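Local structure of glutaredoxin related protein (Sulfolobus solfataricus, 4MNN) at residues 56-64 / 125-136; 68-76 / 111-122. The protein probably acts as an atypical protein disulfide oxidoreductase, a thioredoxin-fold enzyme of thiol and disulfide exchange. All blocks are in the same frame, centred on the assembly; numbering follows the deposited sequence. Where two conformers were deposited one is given.

How the contacts relate
Contact 1 joins two strands of one continuous sheet, and contact 2 pairs two helices lying over that sheet; their centres are about 14 Å apart. Strand 57-63 runs on through a loop to helix 71-83, and helix 114-127 belongs to both contacts. Tyrosines of contact 1 connect the two layers: the Tyr60 ring stacks on that of Tyr122, with Tyr60 CE2 3.4 Å from Tyr122 CD2, and Tyr62 CD1 is 3.4 Å from Tyr122 OH. The Cys111-Cys114 disulfide, in a thioredoxin-type CxxC that is probably the redox site, sits within contact 2; the Tyr62 side chain comes near it without touching.

Contact 1. Residues 56-64 / 125-136; sequences DRVYYTYYG and SQINENVKLEIY
The Arg57 guanidinium lies between two partners: Glu129 CG sits 3.1 Å above the centre of one face, and Tyr59 CE2 is over the opposite face toward its rim. Arg57 NE in turn lies over one face of the Tyr59 ring, with a water at that ring's edge, in plane. An extended chain, with CG anti to the backbone N (chi1 177°), carries the group to the last turn of helix 114-127. There Arg57 NH2 donates to Ser125 O (2.9 Å), in the carbonyl plane, and to Gln126 O (3.0 Å), from above its carbonyl plane. Both bonds are bent; together with the two covered faces they would limit the group's rotation. The Glu129 carboxylate stacks with planes 21° apart; Arg57 NH1 to Glu129 OE2 is a long salt bridge of 3.9 Å to which no N-H points.

At the far end of the strands, Tyr63 CD1 covers the rim of one face of Tyr136. These rings form an offset stack with little overlap, centroids 4.6 Å apart and planes at 12°. Thr61 CG2 covers a face of Tyr63, while Glu134 CB lies at its edge. Tyr63 OH donates to Glu134 OE2 (2.9 Å) on its anti side, tilted out of the carboxylate plane, which holds the hydroxyl end.

Between these ends the backbones pair in parallel: Ile135 N bonds Thr61 O at 2.8 Å, and Tyr63 N bonds Ile135 O at 2.7 Å. Two thioredoxin-like regions thus share one sheet, consistent with the archaeal, two-unit protein disulfide oxidoreductases.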
loop_
_atom_site.group_PDB
_atom_site.type_symbol
_atom_site.label_atom_id
_atom_site.label_comp_id
_atom_site.label_asym_id
_atom_site.label_seq_id
_atom_site.Cartn_x
_atom_site.Cartn_y
_atom_site.Cartn_z
ATOM N N ASP A 56 14.440 -3.822 -7.888
ATOM C CA ASP A 56 14.456 -4.761 -6.765
ATOM C C ASP A 56 13.851 -4.130 -5.512
ATOM O O ASP A 56 13.702 -4.803 -4.491
ATOM C CB ASP A 56 15.891 -5.169 -6.401
ATOM C CG ASP A 56 16.521 -6.079 -7.427
ATOM O OD1 ASP A 56 15.808 -6.986 -7.915
ATOM O OD2 ASP A 56 17.729 -5.889 -7.723
ATOM N N ARG A 57 13.523 -2.842 -5.563
ATOM C CA ARG A 57 13.002 -2.209 -4.344
ATOM C C ARG A 57 11.518 -2.431 -4.070
ATOM O O ARG A 57 10.701 -2.138 -4.921
ATOM C CB ARG A 57 13.254 -0.705 -4.363
ATOM C CG ARG A 57 12.663 0.036 -3.160
ATOM C CD ARG A 57 13.176 1.495 -3.163
ATOM N NE ARG A 57 12.504 2.319 -2.144
ATOM C CZ ARG A 57 12.712 3.621 -1.967
ATOM N NH1 ARG A 57 13.574 4.267 -2.744
ATOM N NH2 ARG A 57 12.070 4.275 -1.005
ATOM N N VAL A 58 11.189 -2.908 -2.870
ATOM C CA VAL A 58 9.784 -3.109 -2.470
ATOM C C VAL A 58 9.350 -1.871 -1.674
ATOM O O VAL A 58 9.914 -1.566 -0.618
ATOM C CB VAL A 58 9.610 -4.369 -1.568
ATOM C CG1 VAL A 58 8.139 -4.500 -1.103
ATOM C CG2 VAL A 58 10.043 -5.642 -2.336
ATOM N N TYR A 59 8.378 -1.131 -2.201
ATOM C CA TYR A 59 7.874 0.051 -1.534
ATOM C C TYR A 59 6.936 -0.311 -0.415
ATOM O O TYR A 59 6.970 0.301 0.653
ATOM C CB TYR A 59 7.194 0.971 -2.540
ATOM C CG TYR A 59 8.218 1.667 -3.405
ATOM C CD1 TYR A 59 8.830 0.998 -4.463
ATOM C CD2 TYR A 59 8.623 2.976 -3.116
ATOM C CE1 TYR A 59 9.848 1.616 -5.231
ATOM C CE2 TYR A 59 9.630 3.601 -3.871
ATOM C CZ TYR A 59 10.231 2.908 -4.923
ATOM O OH TYR A 59 11.221 3.515 -5.690
ATOM N N TYR A 60 6.096 -1.310 -0.651
ATOM C CA TYR A 60 5.217 -1.786 0.409
ATOM C C TYR A 60 4.489 -3.029 -0.042
ATOM O O TYR A 60 4.527 -3.394 -1.223
ATOM C CB TYR A 60 4.203 -0.688 0.791
ATOM C CG TYR A 60 3.275 -0.272 -0.332
ATOM C CD1 TYR A 60 2.153 -1.034 -0.652
ATOM C CD2 TYR A 60 3.532 0.877 -1.091
ATOM C CE1 TYR A 60 1.302 -0.659 -1.698
ATOM C CE2 TYR A 60 2.687 1.257 -2.160
ATOM C CZ TYR A 60 1.584 0.493 -2.452
ATOM O OH TYR A 60 0.721 0.815 -3.503
ATOM N N THR A 61 3.825 -3.677 0.909
ATOM C CA THR A 61 2.996 -4.842 0.626
ATOM C C THR A 61 1.659 -4.489 1.266
ATOM O O THR A 61 1.623 -3.996 2.407
ATOM C CB THR A 61 3.453 -6.123 1.341
ATOM O OG1 THR A 61 4.750 -6.485 0.894
ATOM C CG2 THR A 61 2.487 -7.288 1.013
ATOM N N TYR A 62 0.590 -4.735 0.524
ATOM C CA TYR A 62 -0.760 -4.513 0.987
ATOM C C TYR A 62 -1.343 -5.926 1.117
ATOM O O TYR A 62 -1.447 -6.661 0.099
ATOM C CB TYR A 62 -1.541 -3.748 -0.083
ATOM C CG TYR A 62 -2.908 -3.319 0.367
ATOM C CD1 TYR A 62 -3.184 -1.981 0.686
ATOM C CD2 TYR A 62 -3.960 -4.254 0.459
ATOM C CE1 TYR A 62 -4.474 -1.585 1.082
ATOM C CE2 TYR A 62 -5.249 -3.870 0.853
ATOM C CZ TYR A 62 -5.501 -2.546 1.166
ATOM O OH TYR A 62 -6.773 -2.195 1.592
ATOM N N TYR A 63 -1.686 -6.301 2.344
ATOM C CA TYR A 63 -2.278 -7.593 2.634
ATOM C C TYR A 63 -3.802 -7.474 2.587
ATOM O O TYR A 63 -4.435 -6.995 3.528
ATOM C CB TYR A 63 -1.788 -8.076 3.998
ATOM C CG TYR A 63 -0.283 -8.328 3.992
ATOM C CD1 TYR A 63 0.616 -7.380 4.513
ATOM C CD2 TYR A 63 0.233 -9.547 3.512
ATOM C CE1 TYR A 63 1.970 -7.639 4.566
ATOM C CE2 TYR A 63 1.601 -9.826 3.566
ATOM C CZ TYR A 63 2.460 -8.870 4.093
ATOM O OH TYR A 63 3.818 -9.133 4.138
ATOM N N GLY A 64 -4.354 -7.927 1.453
ATOM C CA GLY A 64 -5.773 -7.874 1.156
ATOM C C GLY A 64 -5.814 -7.425 -0.288
ATOM O O GLY A 64 -4.811 -7.600 -1.006
ATOM N N SER A 125 6.922 5.744 2.465
ATOM C CA SER A 125 7.698 4.582 1.976
ATOM C C SER A 125 8.558 4.950 0.762
ATOM O O SER A 125 9.593 4.327 0.505
ATOM C CB SER A 125 6.758 3.401 1.622
ATOM O OG SER A 125 6.108 3.540 0.357
ATOM N N GLN A 126 8.120 5.967 0.028
ATOM C CA GLN A 126 8.868 6.471 -1.140
ATOM C C GLN A 126 10.115 7.237 -0.718
ATOM O O GLN A 126 11.186 7.109 -1.337
ATOM C CB GLN A 126 8.010 7.459 -1.914
ATOM C CG GLN A 126 7.380 6.968 -3.156
ATOM C CD GLN A 126 6.592 8.085 -3.831
ATOM O OE1 GLN A 126 5.449 8.331 -3.491
ATOM N NE2 GLN A 126 7.219 8.780 -4.752
ATOM N N ILE A 127 9.954 8.073 0.311
ATOM C CA ILE A 127 11.013 8.931 0.833
ATOM C C ILE A 127 12.032 8.223 1.683
ATOM O O ILE A 127 13.187 8.626 1.728
ATOM C CB ILE A 127 10.447 10.022 1.795
ATOM C CG1 ILE A 127 9.402 10.877 1.106
ATOM C CG2 ILE A 127 11.572 10.889 2.329
ATOM C CD1 ILE A 127 8.613 11.672 2.098
ATOM N N ASN A 128 11.608 7.164 2.353
ATOM C CA ASN A 128 12.475 6.520 3.330
ATOM C C ASN A 128 12.606 5.009 3.161
ATOM O O ASN A 128 11.705 4.248 3.528
ATOM C CB ASN A 128 11.884 6.897 4.720
ATOM C CG ASN A 128 12.699 6.389 5.891
ATOM O OD1 ASN A 128 12.426 6.746 7.050
ATOM N ND2 ASN A 128 13.677 5.582 5.622
ATOM N N GLU A 129 13.743 4.583 2.611
ATOM C CA GLU A 129 13.998 3.165 2.394
ATOM C C GLU A 129 14.254 2.400 3.674
ATOM O O GLU A 129 14.321 1.164 3.654
ATOM C CB GLU A 129 15.218 2.984 1.489
ATOM C CG GLU A 129 15.111 3.679 0.175
ATOM C CD GLU A 129 16.394 3.562 -0.614
ATOM O OE1 GLU A 129 16.801 2.402 -0.894
ATOM O OE2 GLU A 129 16.983 4.623 -0.939
ATOM N N ASN A 130 14.420 3.121 4.785
ATOM C CA ASN A 130 14.705 2.474 6.067
ATOM C C ASN A 130 13.414 2.067 6.775
ATOM O O ASN A 130 13.454 1.495 7.871
ATOM C CB ASN A 130 15.496 3.433 6.962
ATOM C CG ASN A 130 16.834 3.829 6.359
ATOM O OD1 ASN A 130 17.187 5.016 6.314
ATOM N ND2 ASN A 130 17.583 2.847 5.901
ATOM N N VAL A 131 12.278 2.410 6.175
ATOM C CA VAL A 131 10.970 2.050 6.734
ATOM C C VAL A 131 10.473 0.833 5.941
ATOM O O VAL A 131 10.685 0.765 4.743
ATOM C CB VAL A 131 9.939 3.224 6.573
ATOM C CG1 VAL A 131 8.507 2.683 6.547
ATOM C CG2 VAL A 131 10.063 4.210 7.754
ATOM N N LYS A 132 9.850 -0.132 6.611
ATOM C CA LYS A 132 9.294 -1.288 5.905
ATOM C C LYS A 132 7.792 -1.189 6.146
ATOM O O LYS A 132 7.312 -1.532 7.224
ATOM C CB LYS A 132 9.822 -2.612 6.460
ATOM C CG LYS A 132 9.226 -3.793 5.673
ATOM C CD LYS A 132 9.611 -5.125 6.244
ATOM C CE LYS A 132 9.171 -6.219 5.302
ATOM N NZ LYS A 132 9.543 -7.577 5.760
ATOM N N LEU A 133 7.081 -0.664 5.140
ATOM C CA LEU A 133 5.633 -0.450 5.211
ATOM C C LEU A 133 4.806 -1.653 4.781
ATOM O O LEU A 133 5.008 -2.213 3.709
ATOM C CB LEU A 133 5.234 0.761 4.321
ATOM C CG LEU A 133 3.720 1.065 4.274
ATOM C CD1 LEU A 133 3.268 1.472 5.681
ATOM C CD2 LEU A 133 3.427 2.173 3.246
ATOM N N GLU A 134 3.864 -2.044 5.622
ATOM C CA GLU A 134 2.941 -3.136 5.294
ATOM C C GLU A 134 1.563 -2.632 5.644
ATOM O O GLU A 134 1.390 -2.005 6.706
ATOM C CB GLU A 134 3.276 -4.390 6.114
ATOM C CG GLU A 134 4.623 -5.004 5.637
ATOM C CD GLU A 134 5.084 -6.194 6.457
ATOM O OE1 GLU A 134 5.346 -6.035 7.664
ATOM O OE2 GLU A 134 5.188 -7.283 5.875
ATOM N N ILE A 135 0.587 -2.888 4.773
ATOM C CA ILE A 135 -0.788 -2.449 5.024
ATOM C C ILE A 135 -1.590 -3.714 5.150
ATOM O O ILE A 135 -1.367 -4.636 4.394
ATOM C CB ILE A 135 -1.376 -1.679 3.827
ATOM C CG1 ILE A 135 -0.351 -0.674 3.288
ATOM C CG2 ILE A 135 -2.700 -1.012 4.254
ATOM C CD1 ILE A 135 0.037 0.420 4.247
ATOM N N TYR A 136 -2.513 -3.761 6.108
ATOM C CA TYR A 136 -3.350 -4.948 6.295
ATOM C C TYR A 136 -4.820 -4.612 6.303
ATOM O O TYR A 136 -5.228 -3.731 7.035
ATOM C CB TYR A 136 -3.075 -5.614 7.644
ATOM C CG TYR A 136 -1.683 -6.172 7.799
ATOM C CD1 TYR A 136 -0.611 -5.349 8.188
ATOM C CD2 TYR A 136 -1.438 -7.525 7.558
ATOM C CE1 TYR A 136 0.680 -5.864 8.341
ATOM C CE2 TYR A 136 -0.145 -8.055 7.697
ATOM C CZ TYR A 136 0.902 -7.223 8.091
ATOM O OH TYR A 136 2.170 -7.746 8.225
HETATM O O HOH W 1 8.658 -0.000 2.891
HETATM O O HOH W 2 11.687 6.165 -4.486
#

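Contact 2. Residues 68-76 / 111-122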
loop_
_atom_site.group_PDB
_atom_site.type_symbol
_atom_site.label_atom_id
_atom_site.label_comp_id
_atom_site.label_asym_id
_atom_site.label_seq_id
_atom_site.Cartn_x
_atom_site.Cartn_y
_atom_site.Cartn_z
ATOM N N ALA A 68 -12.599 -0.733 -3.272
ATOM C CA ALA A 68 -13.454 0.229 -2.553
ATOM C C ALA A 68 -12.692 1.539 -2.350
ATOM O O ALA A 68 -12.014 1.993 -3.280
ATOM C CB ALA A 68 -13.939 -0.339 -1.206
ATOM N N ASN A 69 -12.755 2.154 -1.171
ATOM C CA ASN A 69 -12.056 3.440 -1.032
ATOM C C ASN A 69 -10.515 3.393 -0.950
ATOM O O ASN A 69 -9.844 4.442 -0.878
ATOM C CB ASN A 69 -12.691 4.294 0.107
ATOM C CG ASN A 69 -12.300 3.850 1.515
ATOM O OD1 ASN A 69 -12.729 4.459 2.514
ATOM N ND2 ASN A 69 -11.512 2.802 1.610
ATOM N N GLU A 70 -9.949 2.185 -0.994
ATOM C CA GLU A 70 -8.483 2.043 -0.975
ATOM C C GLU A 70 -7.922 2.005 -2.401
ATOM O O GLU A 70 -6.707 2.111 -2.628
ATOM C CB GLU A 70 -8.075 0.760 -0.223
ATOM C CG GLU A 70 -8.354 0.835 1.285
ATOM C CD GLU A 70 -7.537 1.931 2.007
ATOM O OE1 GLU A 70 -6.454 2.321 1.523
ATOM O OE2 GLU A 70 -7.963 2.396 3.102
ATOM N N LEU A 71 -8.793 1.881 -3.395
ATOM C CA LEU A 71 -8.273 1.823 -4.756
ATOM C C LEU A 71 -7.661 3.154 -5.225
ATOM O O LEU A 71 -6.620 3.163 -5.884
ATOM C CB LEU A 71 -9.380 1.403 -5.749
ATOM C CG LEU A 71 -8.899 1.339 -7.215
ATOM C CD1 LEU A 71 -7.845 0.238 -7.371
ATOM C CD2 LEU A 71 -10.086 1.038 -8.139
ATOM N N TRP A 72 -8.311 4.267 -4.907
ATOM C CA TRP A 72 -7.825 5.555 -5.360
ATOM C C TRP A 72 -6.418 5.839 -4.829
ATOM O O TRP A 72 -5.522 6.223 -5.609
ATOM C CB TRP A 72 -8.841 6.633 -4.965
ATOM C CG TRP A 72 -8.405 8.041 -5.238
ATOM C CD1 TRP A 72 -7.882 8.541 -6.405
ATOM C CD2 TRP A 72 -8.456 9.134 -4.318
ATOM N NE1 TRP A 72 -7.600 9.886 -6.259
ATOM C CE2 TRP A 72 -7.945 10.274 -4.988
ATOM C CE3 TRP A 72 -8.890 9.265 -2.987
ATOM C CZ2 TRP A 72 -7.844 11.526 -4.373
ATOM C CZ3 TRP A 72 -8.789 10.518 -2.375
ATOM C CH2 TRP A 72 -8.272 11.629 -3.075
ATOM N N PRO A 73 -6.201 5.681 -3.506
ATOM C CA PRO A 73 -4.870 5.923 -2.934
ATOM C C PRO A 73 -3.852 4.957 -3.547
ATOM O O PRO A 73 -2.721 5.319 -3.803
ATOM C CB PRO A 73 -5.049 5.640 -1.449
ATOM C CG PRO A 73 -6.475 5.861 -1.210
ATOM C CD PRO A 73 -7.206 5.456 -2.452
ATOM N N PHE A 74 -4.275 3.722 -3.793
ATOM C CA PHE A 74 -3.368 2.714 -4.350
ATOM C C PHE A 74 -2.894 3.128 -5.758
ATOM O O PHE A 74 -1.693 3.131 -6.046
ATOM C CB PHE A 74 -4.088 1.350 -4.378
ATOM C CG PHE A 74 -3.291 0.256 -5.046
ATOM C CD1 PHE A 74 -2.169 -0.292 -4.421
ATOM C CD2 PHE A 74 -3.665 -0.223 -6.292
ATOM C CE1 PHE A 74 -1.423 -1.318 -5.046
ATOM C CE2 PHE A 74 -2.918 -1.250 -6.926
ATOM C CZ PHE A 74 -1.800 -1.784 -6.290
ATOM N N LEU A 75 -3.828 3.509 -6.623
ATOM C CA LEU A 75 -3.475 3.965 -7.964
ATOM C C LEU A 75 -2.619 5.216 -7.891
ATOM O O LEU A 75 -1.681 5.373 -8.665
ATOM C CB LEU A 75 -4.737 4.278 -8.789
ATOM C CG LEU A 75 -5.537 3.040 -9.168
ATOM C CD1 LEU A 75 -6.818 3.459 -9.818
ATOM C CD2 LEU A 75 -4.686 2.136 -10.064
ATOM N N ASN A 76 -2.938 6.124 -6.978
ATOM C CA ASN A 76 -2.135 7.322 -6.836
ATOM C C ASN A 76 -0.702 6.980 -6.463
ATOM O O ASN A 76 0.247 7.651 -6.897
ATOM C CB ASN A 76 -2.685 8.212 -5.732
ATOM C CG ASN A 76 -3.394 9.424 -6.257
ATOM O OD1 ASN A 76 -4.118 9.350 -7.229
ATOM N ND2 ASN A 76 -3.224 10.551 -5.572
ATOM N N CYS A 111 -14.107 2.557 6.068
ATOM C CA CYS A 111 -13.283 3.390 6.921
ATOM C C CYS A 111 -12.972 4.716 6.251
ATOM O O CYS A 111 -12.262 4.762 5.252
ATOM C CB CYS A 111 -11.986 2.637 7.263
ATOM S SG CYS A 111 -10.788 3.582 8.247
ATOM N N THR A 112 -13.493 5.790 6.827
ATOM C CA THR A 112 -13.294 7.109 6.262
ATOM C C THR A 112 -11.882 7.627 6.328
ATOM O O THR A 112 -11.385 8.146 5.340
ATOM C CB THR A 112 -14.237 8.145 6.927
ATOM O OG1 THR A 112 -15.592 7.797 6.628
ATOM C CG2 THR A 112 -13.955 9.546 6.401
ATOM N N LYS A 113 -11.215 7.486 7.473
ATOM C CA LYS A 113 -9.874 8.019 7.552
ATOM C C LYS A 113 -8.780 7.105 7.051
ATOM O O LYS A 113 -7.649 7.528 6.966
ATOM C CB LYS A 113 -9.526 8.462 8.990
ATOM C CG LYS A 113 -10.248 9.702 9.473
ATOM C CD LYS A 113 -9.777 10.139 10.845
ATOM C CE LYS A 113 -10.042 9.067 11.900
ATOM N NZ LYS A 113 -11.484 8.673 12.037
ATOM N N CYS A 114 -9.095 5.876 6.681
ATOM C CA CYS A 114 -8.021 4.981 6.259
ATOM C C CYS A 114 -7.316 5.384 4.969
ATOM O O CYS A 114 -6.107 5.342 4.907
ATOM C CB CYS A 114 -8.527 3.542 6.135
ATOM S SG CYS A 114 -8.961 2.735 7.733
ATOM N N PRO A 115 -8.070 5.775 3.929
ATOM C CA PRO A 115 -7.378 6.158 2.695
ATOM C C PRO A 115 -6.455 7.345 2.863
ATOM O O PRO A 115 -5.448 7.435 2.183
ATOM C CB PRO A 115 -8.523 6.382 1.692
ATOM C CG PRO A 115 -9.737 6.639 2.566
ATOM C CD PRO A 115 -9.528 5.680 3.730
ATOM N N ILE A 116 -6.803 8.255 3.769
ATOM C CA ILE A 116 -5.985 9.429 4.031
ATOM C C ILE A 116 -4.655 8.951 4.648
ATOM O O ILE A 116 -3.574 9.410 4.270
ATOM C CB ILE A 116 -6.720 10.389 5.005
ATOM C CG1 ILE A 116 -8.185 10.554 4.554
ATOM C CG2 ILE A 116 -5.999 11.716 5.069
ATOM C CD1 ILE A 116 -9.054 11.428 5.452
ATOM N N THR A 117 -4.734 8.004 5.580
ATOM C CA THR A 117 -3.517 7.494 6.224
ATOM C C THR A 117 -2.661 6.667 5.284
ATOM O O THR A 117 -1.444 6.779 5.306
ATOM C CB THR A 117 -3.873 6.696 7.471
ATOM O OG1 THR A 117 -4.689 7.533 8.304
ATOM C CG2 THR A 117 -2.584 6.339 8.282
ATOM N N ALA A 118 -3.289 5.813 4.479
ATOM C CA ALA A 118 -2.524 5.039 3.510
ATOM C C ALA A 118 -1.776 5.966 2.551
ATOM O O ALA A 118 -0.603 5.751 2.249
ATOM C CB ALA A 118 -3.424 4.145 2.725
ATOM N N GLU A 119 -2.451 6.995 2.038
ATOM C CA GLU A 119 -1.779 7.891 1.087
ATOM C C GLU A 119 -0.535 8.540 1.670
ATOM O O GLU A 119 0.508 8.664 1.017
ATOM C CB GLU A 119 -2.769 8.955 0.640
ATOM C CG GLU A 119 -2.243 9.840 -0.485
ATOM C CD GLU A 119 -3.315 10.095 -1.537
ATOM O OE1 GLU A 119 -4.317 10.798 -1.236
ATOM O OE2 GLU A 119 -3.153 9.582 -2.661
ATOM N N PHE A 120 -0.657 8.952 2.925
ATOM C CA PHE A 120 0.418 9.596 3.662
ATOM C C PHE A 120 1.570 8.585 3.823
ATOM O O PHE A 120 2.717 8.874 3.468
ATOM C CB PHE A 120 -0.115 10.052 5.030
ATOM C CG PHE A 120 0.931 10.668 5.919
ATOM C CD1 PHE A 120 1.331 11.988 5.733
ATOM C CD2 PHE A 120 1.495 9.934 6.959
ATOM C CE1 PHE A 120 2.289 12.584 6.581
ATOM C CE2 PHE A 120 2.448 10.502 7.810
ATOM C CZ PHE A 120 2.845 11.836 7.622
ATOM N N LEU A 121 1.257 7.373 4.277
ATOM C CA LEU A 121 2.322 6.382 4.464
ATOM C C LEU A 121 2.929 5.885 3.159
ATOM O O LEU A 121 4.120 5.582 3.125
ATOM C CB LEU A 121 1.816 5.207 5.321
ATOM C CG LEU A 121 1.527 5.625 6.763
ATOM C CD1 LEU A 121 0.920 4.416 7.543
ATOM C CD2 LEU A 121 2.849 6.099 7.463
ATOM N N TYR A 122 2.144 5.834 2.079
ATOM C CA TYR A 122 2.698 5.399 0.779
ATOM C C TYR A 122 3.795 6.383 0.409
ATOM O O TYR A 122 4.834 5.998 -0.139
ATOM C CB TYR A 122 1.647 5.416 -0.323
ATOM C CG TYR A 122 0.635 4.304 -0.234
ATOM C CD1 TYR A 122 -0.693 4.512 -0.645
ATOM C CD2 TYR A 122 1.007 3.027 0.230
ATOM C CE1 TYR A 122 -1.639 3.469 -0.606
ATOM C CE2 TYR A 122 0.068 1.963 0.280
ATOM C CZ TYR A 122 -1.248 2.202 -0.150
ATOM O OH TYR A 122 -2.168 1.184 -0.176
HETATM O O HOH W 3 -4.799 2.085 -0.665
HETATM O O HOH W 4 -1.582 7.440 -2.575
#
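Glu70 brings its carboxylate to the start of helix 114-127, against Cys114 and Pro115. From CB the chain leaves with CG anti to the carbonyl carbon (chi1 -69°), and CG packs against Tyr62 of the sheet. A bend at chi2 (-63°) then turns the carboxylate toward the other helix. Glu70 OE2 touches Cys114 CB at 3.3 Å and lies near Pro115 N, which has no hydrogen to share. Glu70 OE1 rests 3.7 Å from Ala118 CB and accepts from a water at 2.8 Å. That water also donates to Glu70 O, and Tyr122 OH donates to it in the plane of the ring, so one molecule links all three.

Farther along, Pro73 and Pro115 lie side by side, Pro73 CG to Pro115 CB 3.6 Å. Pro73 O shares a second water with Glu119 OE2. The same carboxylate oxygen takes a weak bond from Asn76 ND2 at 3.1 Å, and it also forms a salt bridge with Arg80. Asn69 crosses the Pro115 ring at about a right angle, its amide ending beside the Cys111 carbonyl. With an alanine here, the CG and CD flank of Pro115 would probably lose its cover and Cys111 O a close polar neighbour.

The helix segments run nearly parallel, their axes 9.1 Å apart and at 13° to each other. Both lie over the same face of the sheet, and Cys111 and Cys114, joined at 2.1 Å between their SG atoms, form a CxxC disulfide at a helix start, the arrangement of thioredoxin-type redox sites and probably the active site here.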